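Long-range contacts in endoribonuclease MazF4 (Mycobacterium tuberculosis, PDB 5XE2), which acts as the toxin of a type II toxin-antitoxin system, an endoribonuclease that cleaves single-stranded mRNA within the sequence UCGCU: residues A[20-25]-A[41-46]; A[11-16]-A[79-84]; A[51-56]-A[65-70]; A[37-42]-A[69-74]; A[5-10]-A[27-32]. All coordinates share one frame; numbering follows the deposited sequence.

Contact 1 (A[20-25]-A[41-46])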
# COMPACT_ATOMS: atom_id res chain seq x y z
N ALA A 20 -1.86 -1.13 20.07
CA ALA A 20 -0.53 -1.04 19.48
C ALA A 20 -0.04 -2.38 18.90
O ALA A 20 -0.03 -3.39 19.60
CB ALA A 20 0.47 -0.52 20.50
N LYS A 21 0.35 -2.36 17.63
CA LYS A 21 0.96 -3.51 16.98
C LYS A 21 2.15 -3.05 16.11
O LYS A 21 2.27 -1.86 15.82
CB LYS A 21 -0.08 -4.28 16.15
CG LYS A 21 -1.07 -5.09 17.02
CD LYS A 21 -1.20 -6.55 16.60
CE LYS A 21 -1.17 -7.51 17.78
NZ LYS A 21 -1.12 -8.93 17.33
N PRO A 22 3.06 -3.98 15.75
CA PRO A 22 4.23 -3.63 14.93
C PRO A 22 3.92 -3.50 13.45
O PRO A 22 3.15 -4.29 12.90
CB PRO A 22 5.20 -4.79 15.18
CG PRO A 22 4.37 -5.93 15.60
CD PRO A 22 3.11 -5.38 16.21
N TRP A 23 4.54 -2.50 12.83
CA TRP A 23 4.38 -2.20 11.42
C TRP A 23 5.75 -2.08 10.77
O TRP A 23 6.63 -1.43 11.32
CB TRP A 23 3.60 -0.90 11.22
CG TRP A 23 2.16 -0.99 11.58
CD1 TRP A 23 1.62 -0.85 12.83
CD2 TRP A 23 1.05 -1.22 10.69
NE1 TRP A 23 0.25 -0.98 12.77
CE2 TRP A 23 -0.13 -1.21 11.47
CE3 TRP A 23 0.95 -1.43 9.31
CZ2 TRP A 23 -1.40 -1.40 10.92
CZ3 TRP A 23 -0.32 -1.63 8.76
CH2 TRP A 23 -1.47 -1.61 9.57
N LEU A 24 5.89 -2.69 9.60
CA LEU A 24 7.12 -2.65 8.82
C LEU A 24 7.05 -1.58 7.73
O LEU A 24 6.15 -1.63 6.88
CB LEU A 24 7.36 -4.00 8.16
CG LEU A 24 8.48 -4.03 7.11
CD1 LEU A 24 9.83 -3.95 7.78
CD2 LEU A 24 8.38 -5.25 6.23
N ILE A 25 8.03 -0.68 7.71
CA ILE A 25 8.07 0.41 6.73
C ILE A 25 8.41 -0.15 5.34
O ILE A 25 9.45 -0.79 5.17
CB ILE A 25 9.14 1.48 7.08
CG1 ILE A 25 8.96 2.04 8.50
CG2 ILE A 25 9.14 2.61 6.04
CD1 ILE A 25 7.61 2.66 8.77
N VAL A 41 3.33 -2.12 6.34
CA VAL A 41 2.54 -3.34 6.39
C VAL A 41 2.61 -3.97 7.78
O VAL A 41 3.61 -3.82 8.52
CB VAL A 41 2.98 -4.39 5.34
CG1 VAL A 41 2.62 -3.91 3.94
CG2 VAL A 41 4.46 -4.72 5.45
N ARG A 42 1.55 -4.69 8.11
CA ARG A 42 1.32 -5.18 9.46
C ARG A 42 2.18 -6.42 9.75
O ARG A 42 2.33 -7.31 8.90
CB ARG A 42 -0.16 -5.51 9.65
CG ARG A 42 -0.62 -5.60 11.09
CD ARG A 42 -2.14 -5.68 11.21
NE ARG A 42 -2.74 -6.79 10.43
CZ ARG A 42 -3.84 -7.49 10.77
NH1 ARG A 42 -4.53 -7.22 11.90
NH2 ARG A 42 -4.27 -8.47 9.99
N LEU A 43 2.75 -6.45 10.95
CA LEU A 43 3.33 -7.68 11.49
C LEU A 43 2.30 -8.30 12.42
O LEU A 43 1.67 -7.58 13.21
CB LEU A 43 4.62 -7.43 12.27
CG LEU A 43 5.93 -7.69 11.55
CD1 LEU A 43 6.25 -6.51 10.63
CD2 LEU A 43 7.03 -7.92 12.57
N THR A 44 2.16 -9.63 12.33
CA THR A 44 1.20 -10.37 13.13
C THR A 44 1.80 -11.70 13.61
O THR A 44 2.73 -12.24 13.00
CB THR A 44 -0.13 -10.61 12.36
OG1 THR A 44 -1.02 -11.40 13.17
CG2 THR A 44 0.11 -11.33 11.04
N THR A 45 1.26 -12.19 14.72
CA THR A 45 1.57 -13.53 15.22
C THR A 45 0.70 -14.56 14.51
O THR A 45 1.00 -15.76 14.57
CB THR A 45 1.30 -13.65 16.73
OG1 THR A 45 -0.09 -13.41 16.99
CG2 THR A 45 2.14 -12.66 17.52
N THR A 46 -0.37 -14.10 13.84
CA THR A 46 -1.23 -14.99 13.08
C THR A 46 -0.40 -15.64 11.99
O THR A 46 0.38 -14.98 11.31
CB THR A 46 -2.43 -14.25 12.45
OG1 THR A 46 -3.16 -13.57 13.47
CG2 THR A 46 -3.36 -15.22 11.75
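Trp23 and Arg42 form a non-hydrogen-bonded pair between two antiparallel central strands of the SH3-like MazF sheet, 21-25 and 37-44. Next to it, Leu24 and Val41 make a hydrogen-bonded pair, Leu24 N donating to Val41 O (2.8 Å) and Val41 N to Leu24 O. A third backbone bond, from Leu43 N to Pro22 O, carries the pairing on toward the end of strand 37-44.

The packed side bears Leu24 and Val41, which lie side by side and point the same way. Leu43 CD1 closes in on Leu24 CB at 3.7 Å, while Leu43 CB meets the ring of Pro22 at CG, 3.7 Å away, the two side chains crossing at about a right angle. Helix 88-101 covers this apolar side, with Met91 and Ile94 against Leu24 and Leu98 against Val41.

Past Leu43 and before Pro22 the contact loosens, and the strand ends run out into the exposed residues Ala20, Lys21, Thr45 and Thr46. Here Thr44 OG1 accepts from Thr46 N at 2.9 Å, an ST turn.

On the Trp23 side, a chi1 of -70° places CG anti to the carbonyl carbon, and the indole leans across strand 37-44. Arg42 turns its guanidinium away, yet its CB rests over the six-membered ring in a CH-pi contact, 16° off the ring normal.

Contact 2 (A[11-16]-A[79-84])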
# COMPACT_ATOMS: atom_id res chain seq x y z
N VAL A 11 10.99 -1.64 11.70
CA VAL A 11 9.73 -2.02 12.33
C VAL A 11 9.48 -1.15 13.56
O VAL A 11 10.35 -1.04 14.43
CB VAL A 11 9.72 -3.52 12.73
CG1 VAL A 11 8.43 -3.90 13.45
CG2 VAL A 11 9.91 -4.41 11.51
N TYR A 12 8.30 -0.55 13.63
CA TYR A 12 7.90 0.32 14.74
C TYR A 12 6.56 -0.13 15.35
O TYR A 12 5.64 -0.49 14.62
CB TYR A 12 7.75 1.76 14.24
CG TYR A 12 9.05 2.41 13.81
CD1 TYR A 12 9.53 2.25 12.51
CD2 TYR A 12 9.78 3.19 14.70
CE1 TYR A 12 10.72 2.86 12.10
CE2 TYR A 12 10.98 3.79 14.31
CZ TYR A 12 11.44 3.63 13.02
OH TYR A 12 12.63 4.23 12.65
N ARG A 13 6.47 -0.07 16.68
CA ARG A 13 5.19 -0.21 17.39
C ARG A 13 4.34 1.02 17.13
O ARG A 13 4.81 2.12 17.33
CB ARG A 13 5.38 -0.36 18.91
CG ARG A 13 5.85 -1.73 19.34
CD ARG A 13 5.92 -1.90 20.85
NE ARG A 13 4.61 -2.10 21.49
CZ ARG A 13 4.03 -1.29 22.39
NH1 ARG A 13 4.61 -0.16 22.82
NH2 ARG A 13 2.83 -1.63 22.88
N CYS A 14 3.09 0.83 16.70
CA CYS A 14 2.20 1.95 16.41
C CYS A 14 0.77 1.63 16.84
O CYS A 14 0.27 0.55 16.53
CB CYS A 14 2.22 2.28 14.92
SG CYS A 14 3.88 2.39 14.20
N ASP A 15 0.12 2.56 17.54
CA ASP A 15 -1.31 2.44 17.85
C ASP A 15 -2.09 3.38 16.94
O ASP A 15 -1.86 4.59 16.97
CB ASP A 15 -1.58 2.78 19.32
CG ASP A 15 -2.96 2.32 19.78
OD1 ASP A 15 -3.93 2.40 19.00
OD2 ASP A 15 -3.07 1.87 20.94
N LEU A 16 -3.00 2.82 16.14
CA LEU A 16 -3.76 3.58 15.13
C LEU A 16 -5.25 3.68 15.48
O LEU A 16 -5.70 3.15 16.50
CB LEU A 16 -3.60 2.92 13.75
CG LEU A 16 -2.19 2.52 13.31
CD1 LEU A 16 -2.25 2.01 11.87
CD2 LEU A 16 -1.18 3.65 13.43
N LEU A 79 4.40 6.78 14.82
CA LEU A 79 5.46 5.79 14.97
C LEU A 79 5.96 5.82 16.41
O LEU A 79 6.27 6.89 16.94
CB LEU A 79 6.60 6.02 13.98
CG LEU A 79 6.22 5.97 12.49
CD1 LEU A 79 7.44 6.24 11.64
CD2 LEU A 79 5.58 4.64 12.09
N GLY A 80 6.00 4.65 17.05
CA GLY A 80 6.38 4.51 18.46
C GLY A 80 7.74 3.85 18.57
O GLY A 80 8.68 4.27 17.87
N ASP A 81 7.83 2.81 19.40
CA ASP A 81 9.12 2.15 19.70
C ASP A 81 9.72 1.51 18.45
O ASP A 81 9.02 0.84 17.70
CB ASP A 81 8.94 1.05 20.75
CG ASP A 81 8.32 1.55 22.05
OD1 ASP A 81 8.60 2.70 22.48
OD2 ASP A 81 7.54 0.79 22.65
N TYR A 82 11.02 1.73 18.23
CA TYR A 82 11.78 1.08 17.15
C TYR A 82 12.18 -0.35 17.56
O TYR A 82 12.85 -0.53 18.58
CB TYR A 82 13.03 1.88 16.80
CG TYR A 82 13.98 1.16 15.86
CD1 TYR A 82 13.61 0.90 14.54
CD2 TYR A 82 15.25 0.74 16.29
CE1 TYR A 82 14.47 0.23 13.68
CE2 TYR A 82 16.11 0.07 15.42
CZ TYR A 82 15.72 -0.18 14.12
OH TYR A 82 16.56 -0.83 13.25
N LEU A 83 11.76 -1.34 16.77
CA LEU A 83 11.91 -2.75 17.14
C LEU A 83 13.02 -3.51 16.42
O LEU A 83 13.40 -4.60 16.85
CB LEU A 83 10.59 -3.48 16.89
CG LEU A 83 9.35 -2.98 17.64
CD1 LEU A 83 8.24 -4.01 17.51
CD2 LEU A 83 9.65 -2.70 19.10
N GLY A 84 13.55 -2.94 15.35
CA GLY A 84 14.63 -3.56 14.61
C GLY A 84 14.43 -3.43 13.11
O GLY A 84 13.51 -2.74 12.65
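Tyr12 and Tyr82 mark the antiparallel join between strands 10-14 and 82-85, the latter an outermost strand of this chain's SH3-like sheet. They form a non-hydrogen-bonded pair. Tyr82 CD1 lies over the rim of one face of the Tyr12 ring, 3.8 Å above its plane, and Tyr82 CB approaches Tyr12 CE2; the two ring planes are inclined at 53°. The carbonyl oxygen of Gly80 reaches the edge of the Tyr12 ring in plane, 3.5 Å from CD2, and Tyr12 OH is hydrogen-bonded to Gln10.

Backbone bonds enclose this pair, with Leu83 N donating to Val11 O (2.7 Å) and Arg13 N to Asp81 O. Outward, Arg13 and Asp81 lie side by side, pointing the same way, and their ends form a salt bridge of 3.1 Å between NH1 and OD2. OD2 is in the guanidinium plane, but NH1 stands 36° out of the carboxylate plane. Beside this exposed bridge, Leu83 CD1 packs against Arg13 CG at 3.8 Å and also meets Val11 CG1.

Further along, Cys14 SG touches Leu79 CD2 at 3.5 Å, and Leu74 of strand 65-75 meets both residues. Strand 21-25 pairs with 10-14 through the backbones of Tyr12 and Cys14, while its side chains Pro22 and Leu24 pack on Val11.

Contact 3 (A[51-56]-A[65-70])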
# COMPACT_ATOMS: atom_id res chain seq x y z
N PRO A 51 0.78 -16.64 -0.52
CA PRO A 51 1.81 -15.83 -1.18
C PRO A 51 2.03 -14.43 -0.58
O PRO A 51 3.16 -13.94 -0.59
CB PRO A 51 1.29 -15.73 -2.62
CG PRO A 51 0.51 -16.97 -2.83
CD PRO A 51 -0.10 -17.31 -1.50
N THR A 52 0.99 -13.79 -0.05
CA THR A 52 1.13 -12.43 0.49
C THR A 52 1.55 -12.34 1.97
O THR A 52 1.66 -11.23 2.51
CB THR A 52 -0.17 -11.63 0.29
OG1 THR A 52 -1.29 -12.43 0.73
CG2 THR A 52 -0.32 -11.28 -1.18
N TRP A 53 1.78 -13.48 2.62
CA TRP A 53 2.29 -13.52 3.98
C TRP A 53 3.75 -13.98 3.94
O TRP A 53 4.07 -14.90 3.19
CB TRP A 53 1.43 -14.42 4.86
CG TRP A 53 0.14 -13.75 5.22
CD1 TRP A 53 -0.70 -13.07 4.37
CD2 TRP A 53 -0.45 -13.66 6.50
NE1 TRP A 53 -1.78 -12.58 5.05
CE2 TRP A 53 -1.66 -12.93 6.36
CE3 TRP A 53 -0.10 -14.14 7.76
CZ2 TRP A 53 -2.50 -12.66 7.44
CZ3 TRP A 53 -0.93 -13.88 8.81
CH2 TRP A 53 -2.12 -13.15 8.65
N VAL A 54 4.61 -13.30 4.69
CA VAL A 54 6.03 -13.63 4.76
C VAL A 54 6.40 -13.91 6.22
O VAL A 54 6.30 -13.03 7.05
CB VAL A 54 6.91 -12.47 4.21
CG1 VAL A 54 8.39 -12.86 4.24
CG2 VAL A 54 6.49 -12.11 2.79
N ALA A 55 6.83 -15.13 6.50
CA ALA A 55 7.32 -15.48 7.83
C ALA A 55 8.70 -14.87 8.06
O ALA A 55 9.56 -14.89 7.18
CB ALA A 55 7.39 -17.01 7.99
N MET A 56 8.90 -14.34 9.26
CA MET A 56 10.22 -13.90 9.68
C MET A 56 11.11 -15.12 9.82
O MET A 56 10.62 -16.22 10.13
CB MET A 56 10.15 -13.15 11.01
CG MET A 56 9.39 -11.84 10.98
SD MET A 56 10.07 -10.64 9.82
CE MET A 56 9.34 -9.14 10.42
N TYR A 65 4.92 -12.92 11.40
CA TYR A 65 4.65 -12.91 9.97
C TYR A 65 4.29 -11.51 9.51
O TYR A 65 3.64 -10.77 10.25
CB TYR A 65 3.47 -13.85 9.64
CG TYR A 65 3.69 -15.27 10.11
CD1 TYR A 65 3.47 -15.61 11.45
CD2 TYR A 65 4.16 -16.26 9.24
CE1 TYR A 65 3.70 -16.89 11.91
CE2 TYR A 65 4.38 -17.56 9.70
CZ TYR A 65 4.15 -17.86 11.04
OH TYR A 65 4.36 -19.13 11.54
N VAL A 66 4.70 -11.17 8.29
CA VAL A 66 4.32 -9.91 7.66
C VAL A 66 3.08 -10.17 6.79
O VAL A 66 3.10 -11.07 5.94
CB VAL A 66 5.48 -9.33 6.81
CG1 VAL A 66 5.02 -8.16 5.95
CG2 VAL A 66 6.63 -8.90 7.73
N ASN A 67 2.01 -9.42 7.04
CA ASN A 67 0.82 -9.43 6.18
C ASN A 67 0.91 -8.30 5.14
O ASN A 67 0.54 -7.15 5.42
CB ASN A 67 -0.45 -9.33 7.02
CG ASN A 67 -1.72 -9.26 6.18
OD1 ASN A 67 -1.71 -9.44 4.97
ND2 ASN A 67 -2.84 -8.96 6.84
N ALA A 68 1.40 -8.63 3.94
CA ALA A 68 1.56 -7.64 2.86
C ALA A 68 0.25 -7.22 2.21
O ALA A 68 0.24 -6.26 1.43
CB ALA A 68 2.52 -8.16 1.79
N ASP A 69 -0.86 -7.91 2.50
CA ASP A 69 -2.19 -7.45 2.09
C ASP A 69 -2.67 -6.22 2.86
O ASP A 69 -3.51 -5.47 2.35
CB ASP A 69 -3.24 -8.57 2.21
CG ASP A 69 -3.08 -9.64 1.14
OD1 ASP A 69 -2.70 -9.30 0.00
OD2 ASP A 69 -3.35 -10.82 1.43
N ASN A 70 -2.16 -6.02 4.08
CA ASN A 70 -2.60 -4.92 4.92
C ASN A 70 -1.59 -3.78 4.85
O ASN A 70 -0.66 -3.70 5.66
CB ASN A 70 -2.81 -5.44 6.35
CG ASN A 70 -3.44 -4.41 7.30
OD1 ASN A 70 -3.49 -4.66 8.49
ND2 ASN A 70 -3.94 -3.27 6.80
O HOH W 1 -4.38 -11.32 3.88
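Asp69 OD2 takes two short hydrogen bonds: one from Thr52 OG1 and one from a water, each 2.7 Å long. The hydroxyl stands well above the carboxylate plane, 48° out of it. A chi1 of 49° puts Thr52 OG1 between the backbone N and the carbonyl carbon, while CG2 of the same residue packs against Asp69 OD1. The water in turn accepts from Trp53 NE1 (3.1 Å) in the plane of the indole, so it bridges ring and carboxylate.

These groups close the open end of a beta hairpin made by strands 53-55 and 65-75. Val54 and Val66 are its hydrogen-bonded pair, joined through both backbones, with Val66 N to Val54 O at 2.7 Å. Ala68 N donates to Thr52 O where the chain turns a corner, in a type I turn from Asn67 to Asn70. On one side of the hairpin Trp53 lies across Asn67, whose CB sits over the rim of the five-membered ring; indole and amide planes are 28° apart. Tyr65 CB reaches Trp53 CE3 at 4.0 Å, and the Tyr65 ring touches Ala55 CB. On the other side Met56 CE packs on Val66 CG2, while helix 88-101 covers Val54 and Ala68.

Arg48 makes a cation-pi contact with Trp53, and Asp69 O accepts from Arg31 of the second subunit. With two donors on one oxygen, the Asp69 carboxylate would be expected to hold its negative charge readily, and its bond to Thr52 ties the 68-69 corner to the residue just before strand 53-55, next to the second subunit.

Contact 4 (A[37-42]-A[69-74])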
# COMPACT_ATOMS: atom_id res chain seq x y z
N ASP A 37 4.68 11.41 6.33
CA ASP A 37 4.15 10.08 6.60
C ASP A 37 4.94 9.00 5.86
O ASP A 37 5.85 9.30 5.08
CB ASP A 37 2.64 10.02 6.29
CG ASP A 37 2.29 10.48 4.87
OD1 ASP A 37 3.13 10.41 3.95
OD2 ASP A 37 1.14 10.90 4.69
N VAL A 38 4.58 7.75 6.14
CA VAL A 38 5.19 6.57 5.53
C VAL A 38 4.10 5.57 5.19
O VAL A 38 2.96 5.71 5.64
CB VAL A 38 6.20 5.89 6.49
CG1 VAL A 38 7.34 6.83 6.85
CG2 VAL A 38 5.51 5.36 7.75
N VAL A 39 4.46 4.56 4.41
CA VAL A 39 3.60 3.42 4.15
C VAL A 39 4.24 2.20 4.81
O VAL A 39 5.46 2.02 4.77
CB VAL A 39 3.36 3.19 2.65
CG1 VAL A 39 2.54 1.93 2.42
CG2 VAL A 39 2.64 4.39 2.06
N ALA A 40 3.38 1.40 5.44
CA ALA A 40 3.80 0.24 6.19
C ALA A 40 2.82 -0.93 6.03
O ALA A 40 1.66 -0.75 5.65
CB ALA A 40 3.93 0.61 7.66
N VAL A 41 3.33 -2.12 6.34
CA VAL A 41 2.54 -3.34 6.39
C VAL A 41 2.61 -3.97 7.78
O VAL A 41 3.61 -3.82 8.52
CB VAL A 41 2.98 -4.39 5.34
CG1 VAL A 41 2.62 -3.91 3.94
CG2 VAL A 41 4.46 -4.72 5.45
N ARG A 42 1.55 -4.69 8.11
CA ARG A 42 1.32 -5.18 9.46
C ARG A 42 2.18 -6.42 9.75
O ARG A 42 2.33 -7.31 8.90
CB ARG A 42 -0.16 -5.51 9.65
CG ARG A 42 -0.62 -5.60 11.09
CD ARG A 42 -2.14 -5.68 11.21
NE ARG A 42 -2.74 -6.79 10.43
CZ ARG A 42 -3.84 -7.49 10.77
NH1 ARG A 42 -4.53 -7.22 11.90
NH2 ARG A 42 -4.27 -8.47 9.99
N ASP A 69 -0.86 -7.91 2.50
CA ASP A 69 -2.19 -7.45 2.09
C ASP A 69 -2.67 -6.22 2.86
O ASP A 69 -3.51 -5.47 2.35
CB ASP A 69 -3.24 -8.57 2.21
CG ASP A 69 -3.08 -9.64 1.14
OD1 ASP A 69 -2.70 -9.30 0.00
OD2 ASP A 69 -3.35 -10.82 1.43
N ASN A 70 -2.16 -6.02 4.08
CA ASN A 70 -2.60 -4.92 4.92
C ASN A 70 -1.59 -3.78 4.85
O ASN A 70 -0.66 -3.70 5.66
CB ASN A 70 -2.81 -5.44 6.35
CG ASN A 70 -3.44 -4.41 7.30
OD1 ASN A 70 -3.49 -4.66 8.49
ND2 ASN A 70 -3.94 -3.27 6.80
N ILE A 71 -1.78 -2.93 3.85
CA ILE A 71 -0.89 -1.81 3.57
C ILE A 71 -1.59 -0.53 4.03
O ILE A 71 -2.74 -0.28 3.66
CB ILE A 71 -0.55 -1.73 2.06
CG1 ILE A 71 0.08 -3.03 1.55
CG2 ILE A 71 0.42 -0.58 1.78
CD1 ILE A 71 -0.11 -3.28 0.06
N GLU A 72 -0.91 0.27 4.84
CA GLU A 72 -1.48 1.52 5.37
C GLU A 72 -0.48 2.67 5.38
O GLU A 72 0.73 2.46 5.39
CB GLU A 72 -2.04 1.29 6.77
CG GLU A 72 -3.24 0.37 6.77
CD GLU A 72 -3.99 0.30 8.08
OE1 GLU A 72 -3.85 1.23 8.90
OE2 GLU A 72 -4.71 -0.71 8.28
N THR A 73 -1.01 3.88 5.35
CA THR A 73 -0.23 5.08 5.45
C THR A 73 -0.25 5.52 6.92
O THR A 73 -1.31 5.73 7.50
CB THR A 73 -0.79 6.18 4.54
OG1 THR A 73 -0.79 5.72 3.18
CG2 THR A 73 0.06 7.46 4.62
N LEU A 74 0.94 5.66 7.52
CA LEU A 74 1.09 6.08 8.92
C LEU A 74 1.75 7.45 9.01
O LEU A 74 2.74 7.73 8.33
CB LEU A 74 1.94 5.05 9.68
CG LEU A 74 1.29 3.73 10.11
CD1 LEU A 74 0.75 2.93 8.94
CD2 LEU A 74 2.29 2.89 10.89
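Val39 and Ile71 cross obliquely on one side of the sheet, their methyls CG1 and CG2 squeezed to 3.3 Å, tighter than usual van der Waals contact. Alongside them, Val41 and Ile71 run side by side and point the same way, CG1 to CG1 at 3.6 Å. Thr73 completes this row: its OG1, 3.8 Å from Val39 CG2, hydrogen-bonds to Ile71 O of the second subunit. Asp37 CG lies between its own backbone N and carbonyl carbon (chi1 54°), and the carboxylate leans over Thr73 CG2; OD1 of this group forms a salt bridge with Arg31 of the same chain.

The opposite side of the sheet is apolar near Leu74, whose CB and CD1 meet Val38 CG2 and Ala40 CB. At the far end Arg42 and Asn70 approach with guanidinium and amide planes 73° apart, Asn70 OD1 lying 3.2 Å from Arg42 CD. Asn70 ND2 donates to Glu72 OE2 at 3.1 Å, on the anti side of that carboxylate, and also to Thr73 OG1 of the second subunit.

Backbone pairing keeps the two strands in antiparallel register. Val38 and Leu74 exchange two bonds, as do Ala40 and Glu72, whereas the bond from Arg42 N to Asn70 O is weak and long at 3.4 Å.

Strand 37-44 lies between 21-25 and 65-75 in the SH3-like sheet. Trp23 of strand 21-25 packs on Ala40 and Glu72, Leu98 of helix 88-101 covers Ile71, and Ile71 meets Ile71 of the second subunit.

Contact 5 (A[5-10]-A[27-32])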
# COMPACT_ATOMS: atom_id res chain seq x y z
N ALA A 5 13.31 10.45 10.22
CA ALA A 5 13.58 9.87 8.91
C ALA A 5 13.61 8.35 9.01
O ALA A 5 14.69 7.74 8.99
CB ALA A 5 14.90 10.40 8.35
N PRO A 6 12.44 7.71 9.11
CA PRO A 6 12.43 6.25 9.16
C PRO A 6 12.94 5.62 7.86
O PRO A 6 12.90 6.25 6.80
CB PRO A 6 10.96 5.90 9.42
CG PRO A 6 10.19 7.12 9.07
CD PRO A 6 11.09 8.28 9.31
N LEU A 7 13.40 4.38 7.96
CA LEU A 7 13.99 3.66 6.84
C LEU A 7 13.18 2.42 6.45
O LEU A 7 12.62 1.72 7.31
CB LEU A 7 15.43 3.25 7.18
CG LEU A 7 16.37 4.41 7.54
CD1 LEU A 7 17.68 3.87 8.09
CD2 LEU A 7 16.62 5.28 6.32
N ARG A 8 13.15 2.15 5.15
CA ARG A 8 12.55 0.94 4.62
C ARG A 8 13.18 -0.28 5.31
O ARG A 8 14.40 -0.30 5.53
CB ARG A 8 12.74 0.86 3.11
CG ARG A 8 11.83 -0.13 2.43
CD ARG A 8 11.81 0.06 0.92
NE ARG A 8 10.77 -0.75 0.32
CZ ARG A 8 10.85 -2.06 0.04
NH1 ARG A 8 11.96 -2.76 0.30
NH2 ARG A 8 9.81 -2.67 -0.51
N GLY A 9 12.35 -1.23 5.72
CA GLY A 9 12.83 -2.41 6.45
C GLY A 9 12.79 -2.31 7.97
O GLY A 9 12.91 -3.32 8.65
N GLN A 10 12.63 -1.10 8.51
CA GLN A 10 12.49 -0.91 9.95
C GLN A 10 11.08 -1.22 10.43
O GLN A 10 10.10 -1.06 9.68
CB GLN A 10 12.84 0.51 10.35
CG GLN A 10 14.30 0.86 10.09
CD GLN A 10 14.65 2.27 10.55
OE1 GLN A 10 13.78 3.14 10.65
NE2 GLN A 10 15.94 2.51 10.79
N SER A 27 7.58 2.02 2.33
CA SER A 27 7.79 3.17 1.45
C SER A 27 9.29 3.44 1.24
O SER A 27 10.13 3.09 2.07
CB SER A 27 7.07 4.41 1.98
OG SER A 27 7.08 4.46 3.39
N ASN A 28 9.61 4.06 0.10
CA ASN A 28 10.99 4.36 -0.25
C ASN A 28 11.60 5.42 0.67
O ASN A 28 10.88 6.29 1.20
CB ASN A 28 11.09 4.78 -1.73
CG ASN A 28 10.56 6.19 -1.99
OD1 ASN A 28 11.17 7.18 -1.59
ND2 ASN A 28 9.44 6.28 -2.69
N ASN A 29 12.91 5.35 0.86
CA ASN A 29 13.60 6.21 1.82
C ASN A 29 13.57 7.72 1.54
O ASN A 29 13.60 8.52 2.47
CB ASN A 29 15.05 5.73 2.02
CG ASN A 29 15.11 4.44 2.83
OD1 ASN A 29 14.20 4.14 3.59
ND2 ASN A 29 16.19 3.68 2.66
N ALA A 30 13.51 8.12 0.27
CA ALA A 30 13.37 9.55 -0.07
C ALA A 30 12.03 10.12 0.46
O ALA A 30 12.00 11.15 1.13
CB ALA A 30 13.50 9.74 -1.59
N ARG A 31 10.94 9.40 0.19
CA ARG A 31 9.62 9.76 0.72
C ARG A 31 9.63 9.74 2.25
O ARG A 31 9.08 10.65 2.89
CB ARG A 31 8.53 8.83 0.16
CG ARG A 31 7.10 9.11 0.64
CD ARG A 31 6.74 8.34 1.91
NE ARG A 31 5.34 8.51 2.32
CZ ARG A 31 4.29 7.88 1.79
NH1 ARG A 31 4.44 6.99 0.80
NH2 ARG A 31 3.07 8.13 2.27
N ASN A 32 10.27 8.72 2.84
CA ASN A 32 10.31 8.60 4.30
C ASN A 32 11.07 9.74 4.99
O ASN A 32 10.72 10.13 6.11
CB ASN A 32 10.92 7.28 4.75
CG ASN A 32 10.15 6.06 4.27
OD1 ASN A 32 8.94 6.12 4.02
ND2 ASN A 32 10.84 4.94 4.17
O HOH W 2 14.35 8.12 5.23
O HOH W 3 16.24 1.09 3.96
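Arg8 N reaches the Asn29 amide at its edge, in plane with the side-chain carbonyl and on a lone pair of OD1, in a nearly straight 2.7 Å hydrogen bond. Leu7 CD2 lies over a face of the same amide, 3.9 Å from CG. The aliphatic part of Arg8 runs past Ser27 O, with CB at 3.6 Å. The Asn32 amide works both ways with Ser27: Ser27 OG donates in plane to Asn32 OD1 at 2.6 Å, and ND2 donates back to Ser27 O, from well above that carbonyl's plane.

This joins the loop leading into strand 10-14 to the start of helix 29-34, where Asn28 is the N-cap and its OD1 accepts from Arg31 N. Asn32 CB also presses against Pro6 O, 3.0 Å away. Two waters extend the contact: one donates to both Pro6 O and Asn29 O, the other donates to Arg8 O and accepts from Asn29 ND2.

Arg8 leaves the type II turn of Leu7 to Gln10 with CG anti to its backbone N (chi1 -163°). Its chain stays extended as far as NE, which donates to Val26 O, while NH2 binds Asn95 of helix 88-101.

Side-chain amides therefore take up backbone groups of both segments, Arg8 N on one and Ser27 O on the other, a polar bonding pattern consistent with a fixed position for the loop against the helix start.

How the contacts relate
From the N terminus, contact 5 closes the first loop, setting residues 5-10 against the start of helix 29-34. Contact 1 crosses it, since 20-25 lies inside that loop and 41-46 beyond it. Contact 4 starts on strand 37-44, where contact 1 ends, and reaches forward to 69-74; the hairpin of contact 3 sits within that span and finishes on the same stretch. Contact 2 joins 11-16 to 79-84, so it encloses contacts 1, 3 and 4 and crosses contact 5. Contacts 1 to 4 thus assemble one antiparallel sheet, contact 5 attaches a short helix, and contacts 3, 4 and 5 also touch the second subunit.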